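Local coordinates for flap endonuclease 1 (PDB 1A76), which acts as a structure-specific 5'-flap endonuclease and 5'-3' exonuclease in DNA replication and repair, probably with bound magnesium ions taking part in cleavage, at residues V3-I9 and Y174-L178; L141-P145 and L276-D282; I217-M221 and I233-Y239. All coordinates share one frame; numbering follows the deposited sequence.

Interaction 1 of 3, residues V3-I9 and Y174-L178; sequences VQFGDFI and YDALL
The second metal site of the nuclease meets the N-terminal segment here: D175, a predicted ligand of that site with its side chain about 4 Å from a bound manganese ion, takes a hydrogen bond from the backbone of V3. V3 N reaches D175 OD1 at 3.2 Å on the syn side, 28° out of the carboxylate plane, and V3 CG2 rests 3.5 Å from D175 OD2. The carboxylate is thus held on its syn side by a main-chain donor, which would probably limit its rotation. Beside it the contact turns apolar. V3 CG2 meets L178 CD1 at 4.0 Å, V3 CG1 lies over one face of the F5 ring, and L178 CD2 touches that ring's edge at F5 CE2 (4.1 Å). Y174 brings CE2 to within 3.6 Å of G6 N, while its OH bonds to K11 and E196, letting a tyrosine bridge apolar and polar surroundings. I9 holds CG1 between N and carbonyl carbon (chi1 63°), sending CD1 to Y174 CD1 (3.7 Å) and tip to tip onto L177 CD1 (3.9 Å). The acidic cluster after strand 168-170, D173 and D175 with D224 nearby, is that of the PIN-type active site of FEN1 nucleases.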
loop_
_atom_site.group_PDB
_atom_site.type_symbol
_atom_site.label_atom_id
_atom_site.label_comp_id
_atom_site.label_asym_id
_atom_site.label_seq_id
_atom_site.Cartn_x
_atom_site.Cartn_y
_atom_site.Cartn_z
ATOM N N VAL A 3 0.077 11.834 0.199
ATOM C CA VAL A 3 0.466 13.239 0.167
ATOM C C VAL A 3 0.905 13.618 -1.248
ATOM O O VAL A 3 1.721 12.928 -1.858
ATOM C CB VAL A 3 1.616 13.523 1.164
ATOM C CG1 VAL A 3 1.728 15.020 1.415
ATOM C CG2 VAL A 3 1.361 12.797 2.476
ATOM N N GLN A 4 0.352 14.716 -1.760
ATOM C CA GLN A 4 0.649 15.194 -3.109
ATOM C C GLN A 4 2.023 15.829 -3.280
ATOM O O GLN A 4 2.129 17.000 -3.629
ATOM C CB GLN A 4 -0.418 16.198 -3.553
ATOM C CG GLN A 4 -1.840 15.697 -3.416
ATOM C CD GLN A 4 -1.966 14.228 -3.745
ATOM O OE1 GLN A 4 -2.122 13.848 -4.906
ATOM N NE2 GLN A 4 -1.896 13.389 -2.722
ATOM N N PHE A 5 3.069 15.045 -3.057
ATOM C CA PHE A 5 4.440 15.526 -3.186
ATOM C C PHE A 5 4.858 15.653 -4.650
ATOM O O PHE A 5 5.681 16.500 -4.997
ATOM C CB PHE A 5 5.398 14.558 -2.489
ATOM C CG PHE A 5 5.528 14.778 -1.005
ATOM C CD1 PHE A 5 5.235 16.016 -0.435
ATOM C CD2 PHE A 5 5.972 13.744 -0.180
ATOM C CE1 PHE A 5 5.381 16.221 0.928
ATOM C CE2 PHE A 5 6.124 13.938 1.194
ATOM C CZ PHE A 5 5.828 15.179 1.750
ATOM N N GLY A 6 4.288 14.790 -5.489
ATOM C CA GLY A 6 4.591 14.750 -6.913
ATOM C C GLY A 6 5.377 15.880 -7.559
ATOM O O GLY A 6 6.581 15.768 -7.793
ATOM N N ASP A 7 4.674 16.966 -7.853
ATOM C CA ASP A 7 5.231 18.150 -8.496
ATOM C C ASP A 7 6.331 18.859 -7.706
ATOM O O ASP A 7 6.995 19.744 -8.232
ATOM C CB ASP A 7 4.088 19.142 -8.768
ATOM C CG ASP A 7 4.525 20.337 -9.597
ATOM O OD1 ASP A 7 5.006 21.332 -9.010
ATOM O OD2 ASP A 7 4.378 20.282 -10.838
ATOM N N PHE A 8 6.543 18.461 -6.459
ATOM C CA PHE A 8 7.525 19.147 -5.635
ATOM C C PHE A 8 8.788 18.424 -5.221
ATOM O O PHE A 8 9.677 19.032 -4.644
ATOM C CB PHE A 8 6.818 19.690 -4.402
ATOM C CG PHE A 8 5.563 20.427 -4.729
ATOM C CD1 PHE A 8 5.621 21.732 -5.212
ATOM C CD2 PHE A 8 4.323 19.805 -4.608
ATOM C CE1 PHE A 8 4.464 22.412 -5.576
ATOM C CE2 PHE A 8 3.161 20.476 -4.968
ATOM C CZ PHE A 8 3.233 21.785 -5.455
ATOM N N ILE A 9 8.893 17.141 -5.516
ATOM C CA ILE A 9 10.099 16.431 -5.131
ATOM C C ILE A 9 10.808 15.815 -6.321
ATOM O O ILE A 9 10.180 15.497 -7.333
ATOM C CB ILE A 9 9.783 15.330 -4.096
ATOM C CG1 ILE A 9 8.860 14.280 -4.712
ATOM C CG2 ILE A 9 9.104 15.946 -2.876
ATOM C CD1 ILE A 9 8.444 13.203 -3.741
ATOM N N TYR A 174 3.423 8.390 -2.262
ATOM C CA TYR A 174 4.757 8.842 -1.886
ATOM C C TYR A 174 4.994 8.694 -0.376
ATOM O O TYR A 174 6.117 8.797 0.099
ATOM C CB TYR A 174 4.945 10.310 -2.297
ATOM C CG TYR A 174 5.002 10.542 -3.790
ATOM C CD1 TYR A 174 6.181 10.337 -4.504
ATOM C CD2 TYR A 174 3.874 10.971 -4.495
ATOM C CE1 TYR A 174 6.232 10.552 -5.886
ATOM C CE2 TYR A 174 3.924 11.186 -5.879
ATOM C CZ TYR A 174 5.099 10.977 -6.559
ATOM O OH TYR A 174 5.154 11.191 -7.920
ATOM N N ASP A 175 3.921 8.431 0.358
ATOM C CA ASP A 175 3.950 8.281 1.809
ATOM C C ASP A 175 5.038 7.394 2.429
ATOM O O ASP A 175 5.452 7.633 3.556
ATOM C CB ASP A 175 2.579 7.809 2.285
ATOM C CG ASP A 175 1.462 8.734 1.842
ATOM O OD1 ASP A 175 1.226 8.826 0.619
ATOM O OD2 ASP A 175 0.822 9.368 2.711
ATOM N N ALA A 176 5.497 6.371 1.715
ATOM C CA ALA A 176 6.544 5.498 2.248
ATOM C C ALA A 176 7.804 6.294 2.600
ATOM O O ALA A 176 8.585 5.902 3.468
ATOM C CB ALA A 176 6.889 4.419 1.226
ATOM N N LEU A 177 8.006 7.403 1.903
ATOM C CA LEU A 177 9.159 8.259 2.124
ATOM C C LEU A 177 9.114 8.816 3.548
ATOM O O LEU A 177 10.144 8.953 4.207
ATOM C CB LEU A 177 9.149 9.414 1.111
ATOM C CG LEU A 177 9.329 9.025 -0.366
ATOM C CD1 LEU A 177 9.138 10.244 -1.252
ATOM C CD2 LEU A 177 10.730 8.421 -0.584
ATOM N N LEU A 178 7.908 9.123 4.017
ATOM C CA LEU A 178 7.714 9.670 5.362
ATOM C C LEU A 178 8.119 8.697 6.469
ATOM O O LEU A 178 8.443 9.119 7.590
ATOM C CB LEU A 178 6.256 10.099 5.542
ATOM C CG LEU A 178 5.833 11.265 4.644
ATOM C CD1 LEU A 178 4.381 11.614 4.899
ATOM C CD2 LEU A 178 6.722 12.464 4.923
#

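Interaction 2 of 3, residues L141-P145 and L276-D282; sequences LMGIP and LSLKLPD
The flat peptide group at G143 and the puckered ring of P145 meet the 276-282 loop. The ring turns one corner to it, CG lying 3.4 Å from S277 O and CD pressed tightly, at 3.5 Å, on L278 CD2; K279 N lies in the plane of the G143 carbonyl, on a lone pair of G143 O, at 2.9 Å. G143 forms the Schellman motif that ends helix 129-142. Its positive phi favours glycine, and a CB would collide with K279 O, which instead takes a CA-H...O contact from G143 CA at 3.3 Å. Two residues back, D282 N bonds L141 O (2.9 Å, 165° at the hydrogen), approaching almost end-on to the carbonyl. The D282 side chain, CG anti to the backbone N (chi1 170°), caps helix 283-292 through OD1 to G285 N, while OD2 lies beside L141 CD2. P145, extended and leading into strand 146-148, suits its place because its ring presents an apolar edge to L278; an alanine here would probably leave L278 CD2 without its ring partner and open a gap beside S277 O. A water completes the joint, donating to G143 O at 2.6 Å and to S277 O at 2.7 Å.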
loop_
_atom_site.group_PDB
_atom_site.type_symbol
_atom_site.label_atom_id
_atom_site.label_comp_id
_atom_site.label_asym_id
_atom_site.label_seq_id
_atom_site.Cartn_x
_atom_site.Cartn_y
_atom_site.Cartn_z
ATOM N N LEU A 141 -0.885 -19.822 -2.781
ATOM C CA LEU A 141 -0.969 -20.839 -3.823
ATOM C C LEU A 141 0.131 -20.580 -4.841
ATOM O O LEU A 141 0.705 -21.510 -5.401
ATOM C CB LEU A 141 -2.341 -20.785 -4.512
ATOM C CG LEU A 141 -3.495 -21.313 -3.663
ATOM C CD1 LEU A 141 -4.793 -21.180 -4.443
ATOM C CD2 LEU A 141 -3.225 -22.768 -3.269
ATOM N N MET A 142 0.428 -19.304 -5.065
ATOM C CA MET A 142 1.451 -18.921 -6.023
ATOM C C MET A 142 2.871 -19.079 -5.489
ATOM O O MET A 142 3.835 -18.937 -6.240
ATOM C CB MET A 142 1.233 -17.476 -6.470
ATOM C CG MET A 142 -0.027 -17.254 -7.286
ATOM S SD MET A 142 -0.247 -15.494 -7.579
ATOM C CE MET A 142 1.196 -15.108 -8.545
ATOM N N GLY A 143 2.989 -19.378 -4.199
ATOM C CA GLY A 143 4.288 -19.559 -3.570
ATOM C C GLY A 143 4.992 -18.244 -3.322
ATOM O O GLY A 143 6.215 -18.212 -3.092
ATOM N N ILE A 144 4.222 -17.160 -3.398
ATOM C CA ILE A 144 4.743 -15.802 -3.210
ATOM C C ILE A 144 4.549 -15.386 -1.748
ATOM O O ILE A 144 3.429 -15.373 -1.240
ATOM C CB ILE A 144 3.996 -14.773 -4.099
ATOM C CG1 ILE A 144 3.945 -15.250 -5.564
ATOM C CG2 ILE A 144 4.657 -13.401 -3.957
ATOM C CD1 ILE A 144 5.304 -15.550 -6.183
ATOM N N PRO A 145 5.633 -14.977 -1.080
ATOM C CA PRO A 145 5.557 -14.570 0.326
ATOM C C PRO A 145 4.892 -13.231 0.612
ATOM O O PRO A 145 5.014 -12.277 -0.162
ATOM C CB PRO A 145 7.017 -14.579 0.767
ATOM C CG PRO A 145 7.758 -14.203 -0.482
ATOM C CD PRO A 145 7.002 -14.840 -1.612
ATOM N N LEU A 276 11.519 -13.938 2.659
ATOM C CA LEU A 276 11.518 -13.487 1.280
ATOM C C LEU A 276 11.598 -14.689 0.339
ATOM O O LEU A 276 11.586 -14.539 -0.882
ATOM C CB LEU A 276 12.714 -12.560 1.054
ATOM C CG LEU A 276 12.631 -11.162 1.679
ATOM C CD1 LEU A 276 12.653 -11.273 3.193
ATOM C CD2 LEU A 276 13.794 -10.312 1.188
ATOM N N SER A 277 11.659 -15.882 0.926
ATOM C CA SER A 277 11.755 -17.121 0.173
ATOM C C SER A 277 10.521 -17.392 -0.676
ATOM O O SER A 277 9.394 -17.175 -0.235
ATOM C CB SER A 277 11.966 -18.304 1.128
ATOM O OG SER A 277 13.282 -18.322 1.649
ATOM N N LEU A 278 10.752 -17.866 -1.897
ATOM C CA LEU A 278 9.679 -18.218 -2.816
ATOM C C LEU A 278 9.512 -19.735 -2.780
ATOM O O LEU A 278 10.473 -20.466 -2.542
ATOM C CB LEU A 278 10.025 -17.778 -4.241
ATOM C CG LEU A 278 10.575 -16.356 -4.393
ATOM C CD1 LEU A 278 10.941 -16.110 -5.835
ATOM C CD2 LEU A 278 9.533 -15.340 -3.922
ATOM N N LYS A 279 8.297 -20.204 -3.021
ATOM C CA LYS A 279 8.005 -21.632 -3.023
ATOM C C LYS A 279 7.378 -21.994 -4.363
ATOM O O LYS A 279 6.831 -21.129 -5.042
ATOM C CB LYS A 279 7.019 -21.973 -1.900
ATOM C CG LYS A 279 7.384 -21.392 -0.551
ATOM C CD LYS A 279 6.486 -21.946 0.553
ATOM C CE LYS A 279 7.291 -22.721 1.597
ATOM N NZ LYS A 279 7.860 -21.855 2.682
ATOM N N LEU A 280 7.435 -23.268 -4.743
ATOM C CA LEU A 280 6.847 -23.668 -6.013
ATOM C C LEU A 280 5.329 -23.490 -5.963
ATOM O O LEU A 280 4.700 -23.755 -4.940
ATOM C CB LEU A 280 7.215 -25.120 -6.326
ATOM C CG LEU A 280 8.714 -25.237 -6.605
ATOM C CD1 LEU A 280 9.124 -26.709 -6.646
ATOM C CD2 LEU A 280 9.040 -24.542 -7.910
ATOM N N PRO A 281 4.724 -23.029 -7.069
ATOM C CA PRO A 281 3.268 -22.821 -7.116
ATOM C C PRO A 281 2.419 -24.094 -7.206
ATOM O O PRO A 281 2.803 -25.064 -7.872
ATOM C CB PRO A 281 3.069 -21.941 -8.346
ATOM C CG PRO A 281 4.242 -22.250 -9.229
ATOM C CD PRO A 281 5.381 -22.667 -8.341
ATOM N N ASP A 282 1.270 -24.074 -6.530
ATOM C CA ASP A 282 0.341 -25.194 -6.550
ATOM C C ASP A 282 -0.512 -24.939 -7.791
ATOM O O ASP A 282 -1.538 -24.258 -7.724
ATOM C CB ASP A 282 -0.523 -25.191 -5.272
ATOM C CG ASP A 282 -1.674 -26.193 -5.325
ATOM O OD1 ASP A 282 -1.812 -26.922 -6.339
ATOM O OD2 ASP A 282 -2.454 -26.247 -4.342
HETATM O O HOH W 1 6.909 -18.136 -0.560
#

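Interaction 3 of 3, residues I217-M221 and I233-Y239; sequences IAIFM and IGFKRAY
Helix 217-221 and helix 235-239 run in roughly opposed directions, their segment axes 9.0 Å apart at closest approach and 133° between their N-to-C directions. The backbones come near at two places: I217 CA is 5.3 Å from A238 CA, and M221 CA is 5.5 Å from G234 CA, where G234 occupies the N-cap position of the second helix. A238 suits the first of these places, because its single methyl fits against the opposing helix: A238 CB touches F220 CB at 3.5 Å and also meets CG and CD2 of that ring obliquely. A residue earlier than the cap, I233 crosses the same phenyl group, its CD1 lying 3.8 Å from F220 CD1. Helix 247-254 packs on this phenylalanine as well, through A247, V250 and L251. F235 occupies the other flank. Because its CG is anti to the backbone N (chi1 -171°), the ring comes beside the first helix, where I217 CG2 approaches CD2 obliquely at 3.5 Å and M221 SD reaches the same CD2 along the ring edge at 3.6 Å. This is a Met-aromatic contact, the sulfur 75° off the ring normal. F8 stacks on F235 from outside the pair. I217 also extends CD1 to the edge of Y239 at CD1, 4.0 Å away, while the Y239 hydroxyl bonds to L207 O. Two helices joined by a glycine-rich connection that carries the metal ligand D224 fit the helix-three-turn-helix motif of the FEN1 family, which in relatives grips duplex DNA.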
loop_
_atom_site.group_PDB
_atom_site.type_symbol
_atom_site.label_atom_id
_atom_site.label_comp_id
_atom_site.label_asym_id
_atom_site.label_seq_id
_atom_site.Cartn_x
_atom_site.Cartn_y
_atom_site.Cartn_z
ATOM N N ILE A 217 6.143 19.142 6.349
ATOM C CA ILE A 217 5.521 19.599 5.108
ATOM C C ILE A 217 4.280 18.728 4.873
ATOM O O ILE A 217 3.206 19.235 4.554
ATOM C CB ILE A 217 6.482 19.453 3.890
ATOM C CG1 ILE A 217 7.620 20.467 3.993
ATOM C CG2 ILE A 217 5.718 19.682 2.586
ATOM C CD1 ILE A 217 8.811 20.136 3.115
ATOM N N ALA A 218 4.436 17.420 5.066
ATOM C CA ALA A 218 3.337 16.480 4.899
ATOM C C ALA A 218 2.187 16.811 5.843
ATOM O O ALA A 218 1.013 16.803 5.449
ATOM C CB ALA A 218 3.822 15.057 5.156
ATOM N N ILE A 219 2.519 17.092 7.101
ATOM C CA ILE A 219 1.492 17.416 8.076
ATOM C C ILE A 219 0.743 18.683 7.651
ATOM O O ILE A 219 -0.484 18.717 7.730
ATOM C CB ILE A 219 2.102 17.553 9.493
ATOM C CG1 ILE A 219 2.527 16.157 9.994
ATOM C CG2 ILE A 219 1.088 18.141 10.460
ATOM C CD1 ILE A 219 3.361 16.167 11.271
ATOM N N PHE A 220 1.468 19.704 7.188
ATOM C CA PHE A 220 0.849 20.956 6.718
ATOM C C PHE A 220 -0.129 20.671 5.589
ATOM O O PHE A 220 -1.244 21.198 5.556
ATOM C CB PHE A 220 1.898 21.923 6.146
ATOM C CG PHE A 220 2.483 22.870 7.157
ATOM C CD1 PHE A 220 1.697 23.855 7.748
ATOM C CD2 PHE A 220 3.832 22.802 7.486
ATOM C CE1 PHE A 220 2.249 24.761 8.649
ATOM C CE2 PHE A 220 4.392 23.700 8.382
ATOM C CZ PHE A 220 3.594 24.685 8.966
ATOM N N MET A 221 0.309 19.861 4.636
ATOM C CA MET A 221 -0.525 19.552 3.486
ATOM C C MET A 221 -1.688 18.678 3.903
ATOM O O MET A 221 -2.772 18.773 3.334
ATOM C CB MET A 221 0.311 18.866 2.407
ATOM C CG MET A 221 1.370 19.792 1.794
ATOM S SD MET A 221 2.529 18.932 0.714
ATOM C CE MET A 221 1.482 18.468 -0.639
ATOM N N ILE A 233 -2.668 25.500 3.489
ATOM C CA ILE A 233 -1.263 25.656 3.120
ATOM C C ILE A 233 -0.786 24.512 2.218
ATOM O O ILE A 233 -0.973 23.330 2.539
ATOM C CB ILE A 233 -0.362 25.705 4.380
ATOM C CG1 ILE A 233 -0.581 27.020 5.137
ATOM C CG2 ILE A 233 1.097 25.601 3.987
ATOM C CD1 ILE A 233 -0.292 26.913 6.623
ATOM N N GLY A 234 -0.182 24.873 1.090
ATOM C CA GLY A 234 0.340 23.884 0.155
ATOM C C GLY A 234 1.819 23.564 0.384
ATOM O O GLY A 234 2.415 24.008 1.369
ATOM N N PHE A 235 2.423 22.814 -0.538
ATOM C CA PHE A 235 3.823 22.427 -0.402
ATOM C C PHE A 235 4.795 23.615 -0.343
ATOM O O PHE A 235 5.666 23.668 0.528
ATOM C CB PHE A 235 4.219 21.471 -1.540
ATOM C CG PHE A 235 5.587 20.848 -1.367
ATOM C CD1 PHE A 235 6.740 21.577 -1.649
ATOM C CD2 PHE A 235 5.722 19.535 -0.928
ATOM C CE1 PHE A 235 8.013 21.005 -1.495
ATOM C CE2 PHE A 235 6.987 18.959 -0.775
ATOM C CZ PHE A 235 8.131 19.696 -1.058
ATOM N N LYS A 236 4.629 24.565 -1.262
ATOM C CA LYS A 236 5.480 25.743 -1.347
ATOM C C LYS A 236 5.497 26.554 -0.060
ATOM O O LYS A 236 6.566 26.917 0.438
ATOM C CB LYS A 236 5.016 26.645 -2.504
ATOM C CG LYS A 236 5.666 26.363 -3.849
ATOM C CD LYS A 236 5.790 27.645 -4.681
ATOM C CE LYS A 236 7.249 28.015 -4.936
ATOM N NZ LYS A 236 7.624 29.346 -4.364
ATOM N N ARG A 237 4.311 26.857 0.468
ATOM C CA ARG A 237 4.205 27.645 1.692
ATOM C C ARG A 237 4.731 26.886 2.904
ATOM O O ARG A 237 5.374 27.462 3.782
ATOM C CB ARG A 237 2.745 28.060 1.929
ATOM C CG ARG A 237 2.474 28.651 3.309
ATOM C CD ARG A 237 3.099 30.049 3.508
ATOM N NE ARG A 237 2.651 30.628 4.775
ATOM C CZ ARG A 237 3.382 31.427 5.547
ATOM N NH1 ARG A 237 4.619 31.763 5.194
ATOM N NH2 ARG A 237 2.878 31.870 6.692
ATOM N N ALA A 238 4.466 25.587 2.940
ATOM C CA ALA A 238 4.903 24.743 4.040
ATOM C C ALA A 238 6.428 24.615 4.042
ATOM O O ALA A 238 7.070 24.682 5.094
ATOM C CB ALA A 238 4.245 23.378 3.923
ATOM N N TYR A 239 6.996 24.446 2.853
ATOM C CA TYR A 239 8.447 24.323 2.687
ATOM C C TYR A 239 9.090 25.654 3.095
ATOM O O TYR A 239 10.182 25.687 3.657
ATOM C CB TYR A 239 8.761 24.006 1.218
ATOM C CG TYR A 239 10.235 23.983 0.850
ATOM C CD1 TYR A 239 11.060 22.925 1.237
ATOM C CD2 TYR A 239 10.794 25.004 0.082
ATOM C CE1 TYR A 239 12.410 22.884 0.860
ATOM C CE2 TYR A 239 12.141 24.974 -0.300
ATOM C CZ TYR A 239 12.944 23.909 0.088
ATOM O OH TYR A 239 14.263 23.866 -0.336
#

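Interactions 1 and 3 adjoin, their centres 11 Å apart: F8 CB comes within 3.3 Å of F235 CD1 and L178 packs on A218, so the N-terminal segment is wedged between the metal-site loop and helices 211-221 and 235-244. Interaction 1 is the most buried and the one that reaches a metal ligand, mixing a single polar bond with apolar packing. Interaction 3 is partly buried and relies mainly on apolar side-chain packing, with a Met-aromatic contact. Interaction 2, on the opposite side of the chain's centre, its own centre about 32 Å from that of interaction 1, is partly buried and largely a backbone affair, joining helix 129-142 to the loop before helix 283-292 by main-chain bonds and water.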